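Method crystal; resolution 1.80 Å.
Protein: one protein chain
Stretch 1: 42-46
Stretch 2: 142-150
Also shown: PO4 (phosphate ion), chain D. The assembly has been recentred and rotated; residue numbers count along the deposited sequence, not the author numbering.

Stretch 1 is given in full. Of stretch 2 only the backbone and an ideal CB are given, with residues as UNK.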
ATOM      1  N   THR A  42     -21.646  14.865  -9.687  1.00 16.35           N
ATOM      2  CA  THR A  42     -20.464  14.464 -10.430  1.00 15.81           C
ATOM      3  C   THR A  42     -19.250  14.667  -9.544  1.00 14.98           C
ATOM      4  O   THR A  42     -19.148  15.660  -8.825  1.00 13.12           O
ATOM      5  CB  THR A  42     -20.259  15.242 -11.744  1.00 17.92           C
ATOM      6  OG1 THR A  42     -19.040  14.792 -12.352  1.00 18.68           O
ATOM      7  CG2 THR A  42     -20.175  16.743 -11.500  1.00 18.85           C
ATOM      8  N   ASN A  43     -18.330  13.710  -9.593  1.00 16.41           N
ATOM      9  CA  ASN A  43     -17.119  13.768  -8.792  1.00 18.18           C
ATOM     10  C   ASN A  43     -16.091  14.732  -9.351  1.00 18.24           C
ATOM     11  O   ASN A  43     -15.131  15.078  -8.661  1.00 19.22           O
ATOM     12  CB  ASN A  43     -16.502  12.377  -8.695  1.00 16.28           C
ATOM     13  CG  ASN A  43     -16.419  11.886  -7.278  1.00 15.35           C
ATOM     14  OD1 ASN A  43     -17.280  12.201  -6.456  1.00 16.52           O
ATOM     15  ND2 ASN A  43     -15.398  11.087  -6.982  1.00 16.22           N
ATOM     16  N   TYR A  44     -16.282  15.174 -10.590  1.00 16.39           N
ATOM     17  CA  TYR A  44     -15.319  16.078 -11.190  1.00 19.34           C
ATOM     18  C   TYR A  44     -15.607  17.540 -10.871  1.00 19.04           C
ATOM     19  O   TYR A  44     -16.751  17.983 -10.854  1.00 18.66           O
ATOM     20  CB  TYR A  44     -15.204  15.784 -12.694  1.00 27.02           C
ATOM     21  CG  TYR A  44     -14.612  14.393 -12.912  1.00 31.62           C
ATOM     22  CD1 TYR A  44     -15.433  13.262 -12.965  1.00 31.88           C
ATOM     23  CD2 TYR A  44     -13.227  14.199 -12.967  1.00 32.08           C
ATOM     24  CE1 TYR A  44     -14.893  11.978 -13.063  1.00 32.36           C
ATOM     25  CE2 TYR A  44     -12.679  12.916 -13.064  1.00 31.81           C
ATOM     26  CZ  TYR A  44     -13.516  11.810 -13.112  1.00 33.73           C
ATOM     27  OH  TYR A  44     -12.973  10.540 -13.199  1.00 33.78           O
ATOM     28  N   PRO A  45     -14.546  18.300 -10.572  1.00 20.49           N
ATOM     29  CA  PRO A  45     -14.577  19.718 -10.212  1.00 20.67           C
ATOM     30  C   PRO A  45     -14.394  20.782 -11.271  1.00 20.59           C
ATOM     31  O   PRO A  45     -14.408  21.962 -10.944  1.00 21.53           O
ATOM     32  CB  PRO A  45     -13.464  19.802  -9.192  1.00 18.89           C
ATOM     33  CG  PRO A  45     -12.399  18.931  -9.862  1.00 20.42           C
ATOM     34  CD  PRO A  45     -13.195  17.739 -10.363  1.00 21.21           C
ATOM     35  N   SER A  46     -14.222  20.385 -12.524  1.00 23.99           N
ATOM     36  CA  SER A  46     -13.961  21.363 -13.581  1.00 25.79           C
ATOM     37  C   SER A  46     -15.118  22.221 -14.096  1.00 25.87           C
ATOM     38  O   SER A  46     -14.893  23.356 -14.526  1.00 26.31           O
ATOM     39  CB  SER A  46     -13.313  20.665 -14.780  1.00 45.86           C
ATOM     40  OG  SER A  46     -12.100  20.018 -14.420  1.00 54.39           O
ATOM     41  N   UNK A 142      -8.834  17.424  -0.829  1.00 13.34           N
ATOM     42  CA  UNK A 142      -8.835  17.177  -2.270  1.00 13.29           C
ATOM     43  C   UNK A 142     -10.272  16.956  -2.732  1.00 13.32           C
ATOM     44  O   UNK A 142     -11.075  16.356  -2.015  1.00 13.85           O
ATOM     45  CB  UNK A 142      -7.958  15.975  -2.625  1.00 13.29           C
ATOM     46  N   UNK A 143     -10.601  17.426  -3.931  1.00 12.14           N
ATOM     47  CA  UNK A 143     -11.965  17.292  -4.436  1.00 13.52           C
ATOM     48  C   UNK A 143     -12.445  15.867  -4.704  1.00 12.37           C
ATOM     49  O   UNK A 143     -13.558  15.510  -4.325  1.00 14.12           O
ATOM     50  CB  UNK A 143     -12.087  18.095  -5.733  1.00 13.52           C
ATOM     51  N   UNK A 144     -11.624  15.045  -5.351  1.00 14.50           N
ATOM     52  CA  UNK A 144     -12.038  13.674  -5.653  1.00 14.52           C
ATOM     53  C   UNK A 144     -10.827  12.753  -5.832  1.00 14.60           C
ATOM     54  O   UNK A 144      -9.784  13.179  -6.316  1.00 13.54           O
ATOM     55  CB  UNK A 144     -12.906  13.650  -6.913  1.00 14.52           C
ATOM     56  N   UNK A 145     -10.965  11.473  -5.456  1.00 17.14           N
ATOM     57  CA  UNK A 145      -9.884  10.486  -5.557  1.00 17.50           C
ATOM     58  C   UNK A 145      -9.572   9.903  -6.936  1.00 17.78           C
ATOM     59  O   UNK A 145      -8.556   9.228  -7.105  1.00 17.26           O
ATOM     60  CB  UNK A 145     -10.218   9.320  -4.625  1.00 17.50           C
ATOM     61  N   UNK A 146     -10.435  10.153  -7.912  1.00 15.11           N
ATOM     62  CA  UNK A 146     -10.222   9.633  -9.263  1.00 15.73           C
ATOM     63  C   UNK A 146      -8.811   9.956  -9.763  1.00 17.25           C
ATOM     64  O   UNK A 146      -8.370  11.105  -9.686  1.00 16.24           O
ATOM     65  CB  UNK A 146     -11.265  10.209 -10.223  1.00 15.73           C
ATOM     66  N   UNK A 147      -8.108   8.952 -10.289  1.00 18.61           N
ATOM     67  CA  UNK A 147      -6.741   9.167 -10.768  1.00 20.66           C
ATOM     68  C   UNK A 147      -6.663   9.817 -12.144  1.00 22.89           C
ATOM     69  O   UNK A 147      -5.679  10.481 -12.466  1.00 21.56           O
ATOM     70  CB  UNK A 147      -5.997   7.830 -10.805  1.00 20.66           C
ATOM     71  N   UNK A 148      -7.698   9.635 -12.955  1.00 23.92           N
ATOM     72  CA  UNK A 148      -7.703  10.226 -14.286  1.00 28.66           C
ATOM     73  C   UNK A 148      -9.117  10.470 -14.797  1.00 29.39           C
ATOM     74  O   UNK A 148     -10.067   9.853 -14.316  1.00 27.61           O
ATOM     75  CB  UNK A 148      -6.946   9.324 -15.263  1.00 28.66           C
ATOM     76  N   UNK A 149      -9.249  11.388 -15.752  1.00 31.40           N
ATOM     77  CA  UNK A 149     -10.547  11.692 -16.330  1.00 35.28           C
ATOM     78  C   UNK A 149     -10.730  10.823 -17.556  1.00 38.38           C
ATOM     79  O   UNK A 149     -10.633   9.602 -17.458  1.00 38.15           O
ATOM     80  CB  UNK A 149     -10.673  13.176 -16.680  1.00 35.28           C
ATOM     81  N   UNK A 150     -10.987  11.431 -18.711  1.00 36.73           N
ATOM     82  CA  UNK A 150     -11.150  10.651 -19.933  1.00 38.52           C
ATOM     83  C   UNK A 150      -9.781  10.176 -20.412  1.00 35.89           C
ATOM     84  O   UNK A 150      -8.788  10.908 -20.318  1.00 34.77           O
ATOM     85  CB  UNK A 150     -11.851  11.472 -21.018  1.00 38.52           C
TER
HETATM   86  P   PO4 D1253     -19.189  11.049 -12.384  1.00 30.33           P
HETATM   87  O1  PO4 D1253     -20.320  11.948 -12.726  1.00 31.58           O
HETATM   88  O2  PO4 D1253     -18.960  11.073 -10.919  1.00 24.92           O
HETATM   89  O3  PO4 D1253     -19.503   9.676 -12.810  1.00 26.21           O
HETATM   90  O4  PO4 D1253     -17.966  11.511 -13.090  1.00 32.83           O

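At 142 the ideal CB finds nothing of stretch 1 within 5.5 Å. The contact therefore sets no preference; the residue is A142.

At 143 the CA-to-CB bond points toward stretch 1, and the ideal CB lies 4.1 Å from P45 CB. A proline ring offers carbon and no donor, so a compact side chain such as alanine, serine, threonine or valine would suit. The residue is T143, chi1 59° (p). Its OG1 packs 3.5 Å from P45 CG, while the hydroxyl proton goes to its neighbour: T143 OG1 donates to OD1 of the residue at 144 over 2.8 Å.

At 144 the backbone is extended (-156/148), and the ideal CB points toward stretch 1, 3.2 Å from N43 O. Branching at CB would add atoms beside that carbonyl, so a slim polar or small side chain looks easier to fit. It is N144, chi1 59° (p). Proximity to the carbonyl is not bonding here: N43 O to N144 ND2 is 3.5 Å at a poor angle, and N43 O to N144 OD1, 3.4 Å, pairs two acceptors. The amide instead lies over one face of the Y44 ring, with N144 ND2 4.0 Å from Y44 CE2. The same N144 ND2 donates to OD2 of the residue at 146 (2.8 Å, 176°).

At 145 the CB points sideways with no stretch 1 atom within 5.5 Å. Phi of -77° permits proline among many others, and P145 is found, its CD 3.9 Å from N43 ND2.

Position 146 points toward stretch 1, its ideal CB 3.4 Å from Y44 OH and 5.3 Å from N43 ND2. An amide donor within reach favours an acceptor: aspartate, asparagine or perhaps a hydroxyl. D146, chi1 -56° (m), accepts from N43 ND2 at OD2 (3.0 Å, 167°), so this one oxygen gathers amides from both asparagines and ties the two loops together.

Position 147 points away and is free of stretch 1; it is T147.

At 148 the CB also points away, so stretch 1 leaves its side chain free, but the backbone matters: Y44 OH donates to the carbonyl O of H148 at 3.2 Å, near the ring plane. The imidazole turns elsewhere, H148 ND1 donating to the backbone O of 149 (3.2 Å, 176°).

At 149 the space beside Y44 would admit a CB, but phi/psi of -93/-124 is strained for any residue except glycine, so the backbone makes the choice; G149 brings its CA to 4.1 Å from Y44 CE2.

Position 150 reaches nothing in stretch 1, and R150 is poorly ordered.

Stretch 2, residues 142-150: ATNPDTHGR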
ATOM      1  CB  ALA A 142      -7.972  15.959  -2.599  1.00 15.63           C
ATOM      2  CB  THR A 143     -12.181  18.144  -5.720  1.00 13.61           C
ATOM      3  OG1 THR A 143     -11.264  17.739  -6.740  1.00 13.58           O
ATOM      4  CG2 THR A 143     -11.978  19.618  -5.417  1.00 12.00           C
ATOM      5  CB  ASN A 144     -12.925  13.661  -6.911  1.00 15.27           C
ATOM      6  CG  ASN A 144     -12.224  14.228  -8.141  1.00 14.37           C
ATOM      7  OD1 ASN A 144     -11.800  15.386  -8.160  1.00 15.32           O
ATOM      8  ND2 ASN A 144     -12.108  13.408  -9.180  1.00 16.29           N
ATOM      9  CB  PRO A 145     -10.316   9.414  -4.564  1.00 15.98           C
ATOM     10  CG  PRO A 145     -11.812   9.400  -4.745  1.00 16.09           C
ATOM     11  CD  PRO A 145     -12.173  10.880  -4.848  1.00 14.69           C
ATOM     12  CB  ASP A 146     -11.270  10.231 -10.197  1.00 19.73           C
ATOM     13  CG  ASP A 146     -12.675   9.976  -9.713  1.00 20.84           C
ATOM     14  OD1 ASP A 146     -13.264   8.944 -10.101  1.00 23.55           O
ATOM     15  OD2 ASP A 146     -13.189  10.799  -8.929  1.00 19.34           O
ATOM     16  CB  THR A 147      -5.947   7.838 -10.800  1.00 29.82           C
ATOM     17  OG1 THR A 147      -6.532   6.947 -11.758  1.00 30.25           O
ATOM     18  CG2 THR A 147      -5.967   7.184  -9.432  1.00 30.93           C
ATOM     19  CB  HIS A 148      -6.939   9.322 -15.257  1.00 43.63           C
ATOM     20  CG  HIS A 148      -7.477   7.930 -15.341  1.00 48.45           C
ATOM     21  ND1 HIS A 148      -8.658   7.623 -15.984  1.00 51.03           N
ATOM     22  CD2 HIS A 148      -6.992   6.757 -14.869  1.00 48.99           C
ATOM     23  CE1 HIS A 148      -8.873   6.322 -15.908  1.00 51.81           C
ATOM     24  NE2 HIS A 148      -7.877   5.773 -15.236  1.00 51.11           N
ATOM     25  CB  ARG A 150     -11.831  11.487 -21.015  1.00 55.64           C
ATOM     26  CG  ARG A 150     -13.265  11.882 -20.677  1.00 65.28           C
ATOM     27  CD  ARG A 150     -13.777  12.799 -21.759  1.00 74.30           C
ATOM     28  NE  ARG A 150     -12.733  13.756 -22.103  1.00 82.58           N
ATOM     29  CZ  ARG A 150     -12.615  14.357 -23.282  1.00 87.72           C
ATOM     30  NH1 ARG A 150     -13.483  14.108 -24.251  1.00 90.48           N
ATOM     31  NH2 ARG A 150     -11.607  15.191 -23.496  1.00 90.48           N
TER
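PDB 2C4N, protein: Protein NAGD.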